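Local coordinates for transcriptional regulator, LacI family (Lactobacillus brevis, PDB 3JY6), which probably regulates transcription as a DNA-binding factor of the LacI family, the crystallised part being its two-lobed domain related to periplasmic binding proteins, at residues V103-F108 against F237-S242; L188-L193 against G215-D220; T230-N235 against I263-Q268. One frame throughout, in Å; residues are numbered along the deposited sequence.

Contact 1: V103-F108 against F237-S242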
# COMPACT_ATOMS: atom_id res chain seq x y z
N VAL A 103 7.03 -20.42 -3.13
CA VAL A 103 7.85 -19.39 -3.73
C VAL A 103 8.38 -18.59 -2.54
O VAL A 103 7.61 -17.98 -1.78
CB VAL A 103 7.02 -18.48 -4.66
CG1 VAL A 103 7.92 -17.35 -5.24
CG2 VAL A 103 6.43 -19.31 -5.79
N VAL A 104 9.69 -18.61 -2.36
CA VAL A 104 10.30 -17.91 -1.24
C VAL A 104 11.55 -17.12 -1.61
O VAL A 104 12.08 -17.23 -2.72
CB VAL A 104 10.70 -18.92 -0.12
CG1 VAL A 104 9.52 -19.80 0.26
CG2 VAL A 104 11.87 -19.77 -0.59
N THR A 105 12.01 -16.35 -0.64
CA THR A 105 13.22 -15.53 -0.75
C THR A 105 14.34 -16.26 0.00
O THR A 105 14.08 -17.00 0.95
CB THR A 105 13.02 -14.15 -0.08
OG1 THR A 105 11.92 -13.46 -0.69
CG2 THR A 105 14.28 -13.30 -0.19
N ASP A 106 15.58 -16.06 -0.42
CA ASP A 106 16.73 -16.66 0.25
C ASP A 106 17.00 -15.74 1.44
O ASP A 106 17.99 -15.01 1.46
CB ASP A 106 17.94 -16.66 -0.69
CG ASP A 106 18.29 -15.26 -1.19
OD1 ASP A 106 17.37 -14.54 -1.66
OD2 ASP A 106 19.47 -14.88 -1.11
N ASN A 107 16.11 -15.78 2.42
CA ASN A 107 16.19 -14.93 3.61
C ASN A 107 17.50 -14.94 4.39
O ASN A 107 17.99 -13.87 4.77
CB ASN A 107 15.03 -15.25 4.54
CG ASN A 107 13.70 -14.85 3.95
OD1 ASN A 107 13.38 -13.67 3.86
ND2 ASN A 107 12.91 -15.84 3.52
N PHE A 108 18.03 -16.13 4.63
CA PHE A 108 19.29 -16.29 5.36
C PHE A 108 20.45 -15.74 4.54
O PHE A 108 21.19 -14.86 5.00
CB PHE A 108 19.55 -17.76 5.68
CG PHE A 108 20.89 -18.03 6.31
CD1 PHE A 108 21.14 -17.66 7.63
CD2 PHE A 108 21.92 -18.63 5.58
CE1 PHE A 108 22.40 -17.90 8.22
CE2 PHE A 108 23.16 -18.87 6.15
CZ PHE A 108 23.41 -18.50 7.47
N PHE A 237 6.70 -8.37 -7.00
CA PHE A 237 5.95 -8.54 -8.24
C PHE A 237 6.41 -9.86 -8.87
O PHE A 237 5.60 -10.66 -9.33
CB PHE A 237 6.23 -7.40 -9.23
CG PHE A 237 5.41 -7.47 -10.50
CD1 PHE A 237 4.18 -6.81 -10.59
CD2 PHE A 237 5.85 -8.21 -11.60
CE1 PHE A 237 3.39 -6.89 -11.77
CE2 PHE A 237 5.09 -8.30 -12.78
CZ PHE A 237 3.85 -7.64 -12.86
N LEU A 238 7.72 -10.07 -8.87
CA LEU A 238 8.30 -11.28 -9.45
C LEU A 238 7.90 -12.52 -8.66
O LEU A 238 7.63 -13.56 -9.25
CB LEU A 238 9.82 -11.16 -9.51
CG LEU A 238 10.55 -12.32 -10.18
CD1 LEU A 238 10.14 -12.40 -11.64
CD2 LEU A 238 12.04 -12.12 -10.06
N MET A 239 7.88 -12.41 -7.34
CA MET A 239 7.49 -13.54 -6.50
C MET A 239 6.01 -13.86 -6.79
O MET A 239 5.61 -15.02 -6.90
CB MET A 239 7.69 -13.20 -5.02
CG MET A 239 9.16 -13.12 -4.54
SD MET A 239 9.34 -12.73 -2.77
CE MET A 239 9.15 -14.32 -2.03
N GLY A 240 5.22 -12.81 -6.96
CA GLY A 240 3.80 -12.98 -7.24
C GLY A 240 3.56 -13.58 -8.62
O GLY A 240 2.69 -14.44 -8.80
N ALA A 241 4.34 -13.14 -9.61
CA ALA A 241 4.20 -13.68 -10.96
C ALA A 241 4.70 -15.14 -11.03
O ALA A 241 4.16 -15.96 -11.78
CB ALA A 241 4.98 -12.80 -11.98
N SER A 242 5.73 -15.45 -10.26
CA SER A 242 6.26 -16.80 -10.26
C SER A 242 5.26 -17.75 -9.61
O SER A 242 5.09 -18.89 -10.05
CB SER A 242 7.59 -16.85 -9.50
OG SER A 242 8.50 -15.94 -10.08
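At the hinge between the two lobes of this periplasmic-binding-protein fold, V103 and T105 lie on a chain that passes from one lobe to the other, against M239 of helix 236-251. V103 belongs to strand 102-104 of the six-stranded parallel sheet, and its CG1 rests 3.7 Å from M239 O. The compact, branched valine suits a strand packed this closely on helix backbone. The same CG1 comes to 4.3 Å from S242 CB. S242 turns its hydroxyl back on its own helix, OG giving a 2.7 Å bond to L238 O. S242 N reaches that oxygen from the opposite face of the carbonyl plane, and the serine meets V103 with carbon. Beyond V104 the chain crosses to the other lobe, where helix 107-119 begins; such crossovers join the lobes in LacI-type regulators. The bend of M239 at chi3 (83°) brings its methyl CE to 3.7 Å from V104 C and 3.2 Å from T105 OG1. T105 and M239 cross at about a right angle, with M239 SD 3.4 Å from the same hydroxyl. A long, unbranched methionine can reach past V103 to V104 and T105, whose OG1 finds its polar partner in Q234 NE2.

Contact 2: L188-L193 against G215-D220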
# COMPACT_ATOMS: atom_id res chain seq x y z
N LEU A 188 14.16 -5.64 9.65
CA LEU A 188 13.79 -6.91 9.06
C LEU A 188 12.46 -6.84 8.32
O LEU A 188 12.11 -7.75 7.56
CB LEU A 188 13.73 -7.99 10.14
CG LEU A 188 14.97 -8.89 10.25
CD1 LEU A 188 16.25 -8.08 10.13
CD2 LEU A 188 14.89 -9.66 11.55
N LYS A 189 11.73 -5.75 8.51
CA LYS A 189 10.44 -5.57 7.86
C LYS A 189 10.30 -4.14 7.37
O LYS A 189 10.73 -3.20 8.04
CB LYS A 189 9.30 -5.92 8.82
CG LYS A 189 7.93 -6.01 8.15
CD LYS A 189 6.82 -6.38 9.14
CE LYS A 189 5.46 -6.51 8.43
NZ LYS A 189 4.34 -6.89 9.35
N GLU A 190 9.69 -3.98 6.21
CA GLU A 190 9.51 -2.67 5.61
C GLU A 190 8.87 -1.60 6.51
O GLU A 190 9.37 -0.47 6.59
CB GLU A 190 8.73 -2.82 4.30
CG GLU A 190 8.55 -1.53 3.52
CD GLU A 190 8.53 -1.74 2.00
OE1 GLU A 190 7.80 -2.63 1.50
OE2 GLU A 190 9.25 -1.01 1.31
N ARG A 191 7.78 -1.94 7.20
CA ARG A 191 7.09 -0.97 8.05
C ARG A 191 7.97 -0.29 9.08
O ARG A 191 7.85 0.91 9.31
CB ARG A 191 5.90 -1.62 8.75
CG ARG A 191 6.25 -2.84 9.57
CD ARG A 191 4.99 -3.48 10.14
NE ARG A 191 4.30 -2.56 11.05
CZ ARG A 191 3.16 -2.84 11.67
NH1 ARG A 191 2.56 -4.01 11.48
NH2 ARG A 191 2.60 -1.94 12.47
N TRP A 192 8.85 -1.06 9.71
CA TRP A 192 9.74 -0.51 10.73
C TRP A 192 10.73 0.48 10.12
O TRP A 192 11.04 1.50 10.72
CB TRP A 192 10.47 -1.65 11.43
CG TRP A 192 9.54 -2.62 12.12
CD1 TRP A 192 9.66 -3.98 12.18
CD2 TRP A 192 8.33 -2.30 12.82
NE1 TRP A 192 8.60 -4.53 12.88
CE2 TRP A 192 7.78 -3.52 13.28
CE3 TRP A 192 7.66 -1.10 13.12
CZ2 TRP A 192 6.58 -3.58 14.01
CZ3 TRP A 192 6.47 -1.16 13.85
CH2 TRP A 192 5.94 -2.39 14.29
N LEU A 193 11.21 0.18 8.91
CA LEU A 193 12.14 1.08 8.24
C LEU A 193 11.40 2.37 7.90
O LEU A 193 11.94 3.47 8.08
CB LEU A 193 12.70 0.40 6.98
CG LEU A 193 13.88 1.04 6.24
CD1 LEU A 193 14.67 -0.04 5.51
CD2 LEU A 193 13.38 2.10 5.26
N GLY A 215 17.68 -2.53 5.22
CA GLY A 215 16.58 -3.39 5.59
C GLY A 215 15.90 -3.97 4.37
O GLY A 215 16.29 -3.69 3.23
N PHE A 216 14.88 -4.79 4.62
CA PHE A 216 14.09 -5.39 3.55
C PHE A 216 12.97 -4.40 3.29
O PHE A 216 12.13 -4.17 4.16
CB PHE A 216 13.53 -6.74 4.00
CG PHE A 216 14.57 -7.81 4.14
CD1 PHE A 216 14.69 -8.81 3.17
CD2 PHE A 216 15.44 -7.82 5.23
CE1 PHE A 216 15.66 -9.81 3.29
CE2 PHE A 216 16.41 -8.81 5.35
CZ PHE A 216 16.52 -9.81 4.37
N ALA A 217 12.99 -3.80 2.10
CA ALA A 217 12.00 -2.80 1.72
C ALA A 217 11.94 -2.70 0.20
O ALA A 217 12.97 -2.72 -0.46
CB ALA A 217 12.39 -1.45 2.30
N ASP A 218 10.74 -2.60 -0.35
CA ASP A 218 10.59 -2.51 -1.80
C ASP A 218 10.03 -1.18 -2.30
O ASP A 218 10.15 -0.86 -3.48
CB ASP A 218 9.74 -3.69 -2.30
CG ASP A 218 10.43 -5.03 -2.09
OD1 ASP A 218 11.40 -5.34 -2.83
OD2 ASP A 218 10.03 -5.78 -1.16
N THR A 219 9.43 -0.41 -1.40
CA THR A 219 8.87 0.88 -1.75
C THR A 219 9.94 1.84 -2.29
O THR A 219 11.04 1.93 -1.75
CB THR A 219 8.20 1.53 -0.55
OG1 THR A 219 6.97 0.86 -0.23
CG2 THR A 219 7.93 2.93 -0.87
N ASP A 220 9.60 2.58 -3.35
CA ASP A 220 10.54 3.50 -3.97
C ASP A 220 10.80 4.78 -3.19
O ASP A 220 11.94 5.19 -3.01
CB ASP A 220 10.05 3.94 -5.34
CG ASP A 220 9.48 2.81 -6.16
OD1 ASP A 220 10.24 1.90 -6.53
OD2 ASP A 220 8.26 2.84 -6.44
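The F216 ring has L188 O lying obliquely to it, 4.1 Å from F216 CD2, and R142 ties the segments together by a cation-pi contact with the ring and a hydrogen bond to L188 O. The segments lie at the C-terminal ends of 183-187 and 211-215, neighbouring strands in the parallel sheet of one lobe. On helix 190-196, the W192 ring carries R191 CG over the centre of one face at 3.9 Å. W192 CZ2 lies over one face of the R191 guanidinium, offset toward its rim, and K189 NZ lies in plane at its edge; E160 forms salt bridges with both cations. E190, in the first turn of the helix, reaches to the loop A217-T219: chi1 (-176°) sets CG anti to the backbone N, near A217 CB, and the chain bends at chi2 before the carboxylate. T219 N gives E190 OE2 a nearly straight bond of 2.8 Å (171°) on the syn lone pair, and weak bonds come from D218 N, at 2.7 Å (127°), and T219 OG1, at 3.3 Å. An alanine in place of E190 would probably cost T219 N its acceptor, with both weak bonds, and leave the loop freer to move. Y20, from the other lobe, touches E190 and T219. Glycine suits position 215, where a CB would jam against the preceding carbonyl O and clash with L193 CD1, already 3.9 Å from G215 CA.

Contact 3: T230-N235 against I263-Q268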
# COMPACT_ATOMS: atom_id res chain seq x y z
N THR A 230 21.06 2.11 1.18
CA THR A 230 21.21 0.89 0.43
C THR A 230 20.24 -0.14 0.99
O THR A 230 20.33 -0.52 2.16
CB THR A 230 22.66 0.39 0.48
OG1 THR A 230 23.37 0.84 -0.71
CG2 THR A 230 22.68 -1.16 0.63
N LEU A 231 19.30 -0.59 0.16
CA LEU A 231 18.31 -1.55 0.64
C LEU A 231 18.18 -2.90 -0.05
O LEU A 231 18.67 -3.11 -1.17
CB LEU A 231 16.93 -0.90 0.63
CG LEU A 231 16.88 0.56 1.18
CD1 LEU A 231 15.59 1.20 0.64
CD2 LEU A 231 16.99 0.59 2.76
N ILE A 232 17.52 -3.84 0.62
CA ILE A 232 17.32 -5.17 0.05
C ILE A 232 15.89 -5.33 -0.46
O ILE A 232 14.94 -5.17 0.30
CB ILE A 232 17.58 -6.28 1.08
CG1 ILE A 232 18.94 -6.08 1.73
CG2 ILE A 232 17.58 -7.64 0.36
CD1 ILE A 232 19.08 -6.81 3.06
N THR A 233 15.75 -5.64 -1.74
CA THR A 233 14.41 -5.79 -2.31
C THR A 233 14.12 -7.25 -2.54
O THR A 233 14.98 -7.99 -2.99
CB THR A 233 14.26 -5.05 -3.66
OG1 THR A 233 15.08 -5.68 -4.65
CG2 THR A 233 14.68 -3.60 -3.53
N GLN A 234 12.89 -7.66 -2.21
CA GLN A 234 12.47 -9.05 -2.41
C GLN A 234 11.88 -9.34 -3.79
O GLN A 234 11.69 -10.50 -4.13
CB GLN A 234 11.45 -9.45 -1.36
CG GLN A 234 12.03 -10.04 -0.11
CD GLN A 234 10.96 -10.36 0.90
OE1 GLN A 234 10.47 -9.47 1.62
NE2 GLN A 234 10.56 -11.62 0.95
N ASN A 235 11.61 -8.29 -4.59
CA ASN A 235 11.03 -8.47 -5.92
C ASN A 235 9.62 -9.08 -5.77
O ASN A 235 9.32 -10.09 -6.40
CB ASN A 235 11.87 -9.45 -6.76
CG ASN A 235 13.14 -8.83 -7.32
OD1 ASN A 235 14.15 -9.52 -7.52
ND2 ASN A 235 13.08 -7.54 -7.62
N ILE A 263 13.54 -17.08 -5.14
CA ILE A 263 13.68 -15.83 -5.86
C ILE A 263 14.67 -15.03 -5.01
O ILE A 263 14.29 -14.46 -3.99
CB ILE A 263 12.34 -15.07 -5.95
CG1 ILE A 263 11.31 -15.91 -6.73
CG2 ILE A 263 12.57 -13.72 -6.62
CD1 ILE A 263 11.67 -16.17 -8.17
N PRO A 264 15.95 -15.01 -5.40
CA PRO A 264 16.95 -14.27 -4.63
C PRO A 264 16.66 -12.77 -4.47
O PRO A 264 16.28 -12.09 -5.43
CB PRO A 264 18.23 -14.53 -5.40
CG PRO A 264 17.75 -14.69 -6.80
CD PRO A 264 16.55 -15.57 -6.62
N ALA A 265 16.80 -12.28 -3.25
CA ALA A 265 16.58 -10.87 -2.99
C ALA A 265 17.80 -10.15 -3.56
O ALA A 265 18.85 -10.75 -3.77
CB ALA A 265 16.48 -10.61 -1.49
N LYS A 266 17.65 -8.86 -3.81
CA LYS A 266 18.74 -8.06 -4.33
C LYS A 266 19.07 -6.88 -3.42
O LYS A 266 18.19 -6.11 -3.04
CB LYS A 266 18.41 -7.56 -5.74
CG LYS A 266 18.09 -8.65 -6.75
CD LYS A 266 19.14 -9.77 -6.75
CE LYS A 266 18.89 -10.79 -7.85
NZ LYS A 266 17.49 -11.33 -7.86
N LEU A 267 20.35 -6.76 -3.09
CA LEU A 267 20.87 -5.66 -2.28
C LEU A 267 21.10 -4.58 -3.31
O LEU A 267 22.02 -4.70 -4.11
CB LEU A 267 22.20 -6.07 -1.65
CG LEU A 267 23.09 -5.00 -0.99
CD1 LEU A 267 22.36 -4.38 0.18
CD2 LEU A 267 24.40 -5.62 -0.53
N GLN A 268 20.27 -3.54 -3.31
CA GLN A 268 20.43 -2.48 -4.30
C GLN A 268 20.77 -1.08 -3.79
O GLN A 268 20.00 -0.46 -3.05
CB GLN A 268 19.17 -2.40 -5.17
CG GLN A 268 17.91 -2.00 -4.41
CD GLN A 268 16.77 -1.63 -5.33
OE1 GLN A 268 16.42 -2.39 -6.24
NE2 GLN A 268 16.20 -0.45 -5.11
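Q268 lies diagonally across from T233 on one face of a two-stranded antiparallel ribbon, strands 231-233 and 266-268. Its CB is 4.1 Å from L231 O, and CG, held in the crowded position between backbone N and carbonyl carbon (chi1 64°), closes to 3.5 Å of the same oxygen. Beyond CG the extended chain crosses T233 at about a right angle: Q268 CD and OE1 each stand 3.4 Å from T233 CG2, and NE2 is 3.8 Å from that methyl. The amide end thus packs on a methyl without a polar bond, at an exposed position that suits a polar tip. L231 with Q268 and T233 with K266 are hydrogen-bonded pairs; Q268 N to L231 O, at 2.7 Å, is nearly along the C=O axis. Both strands belong to lobe crossovers typical of this fold. On the face of I232 and L267, I232 CG2 meets A265 CB at 3.7 Å, and T230 CG2 presses on L267 CD1 at 3.3 Å, tighter than usual. The small A110, A114 and A117 of helix 107-119 back this face closely. The direct polar bonds between the segments are all backbone to backbone, which implies that the pairing itself depends little on side-chain polarity.

Overall arrangement
Contacts 1 and 3 share the hinge: three of their four segments belong to connections between the lobes, the fourth is part of the helix packed against them, and side-chain hydrogen bonds, such as D106 OD1 with A265 N, join the two contacts. Contact 1 is buried and joins strand to helix by apolar packing across its segments, whereas contact 3, partly exposed, is a ribbon of backbone hydrogen bonds. Contact 2 is buried too but lies within one lobe, joining the start of a helix to a loop, both after neighbouring parallel strands, and there a single carboxylate does the polar work. It meets contact 3 directly, since I232 exchanges backbone hydrogen bonds with G215 and A217. The centres of contacts 1 and 2 are about 15 Å apart.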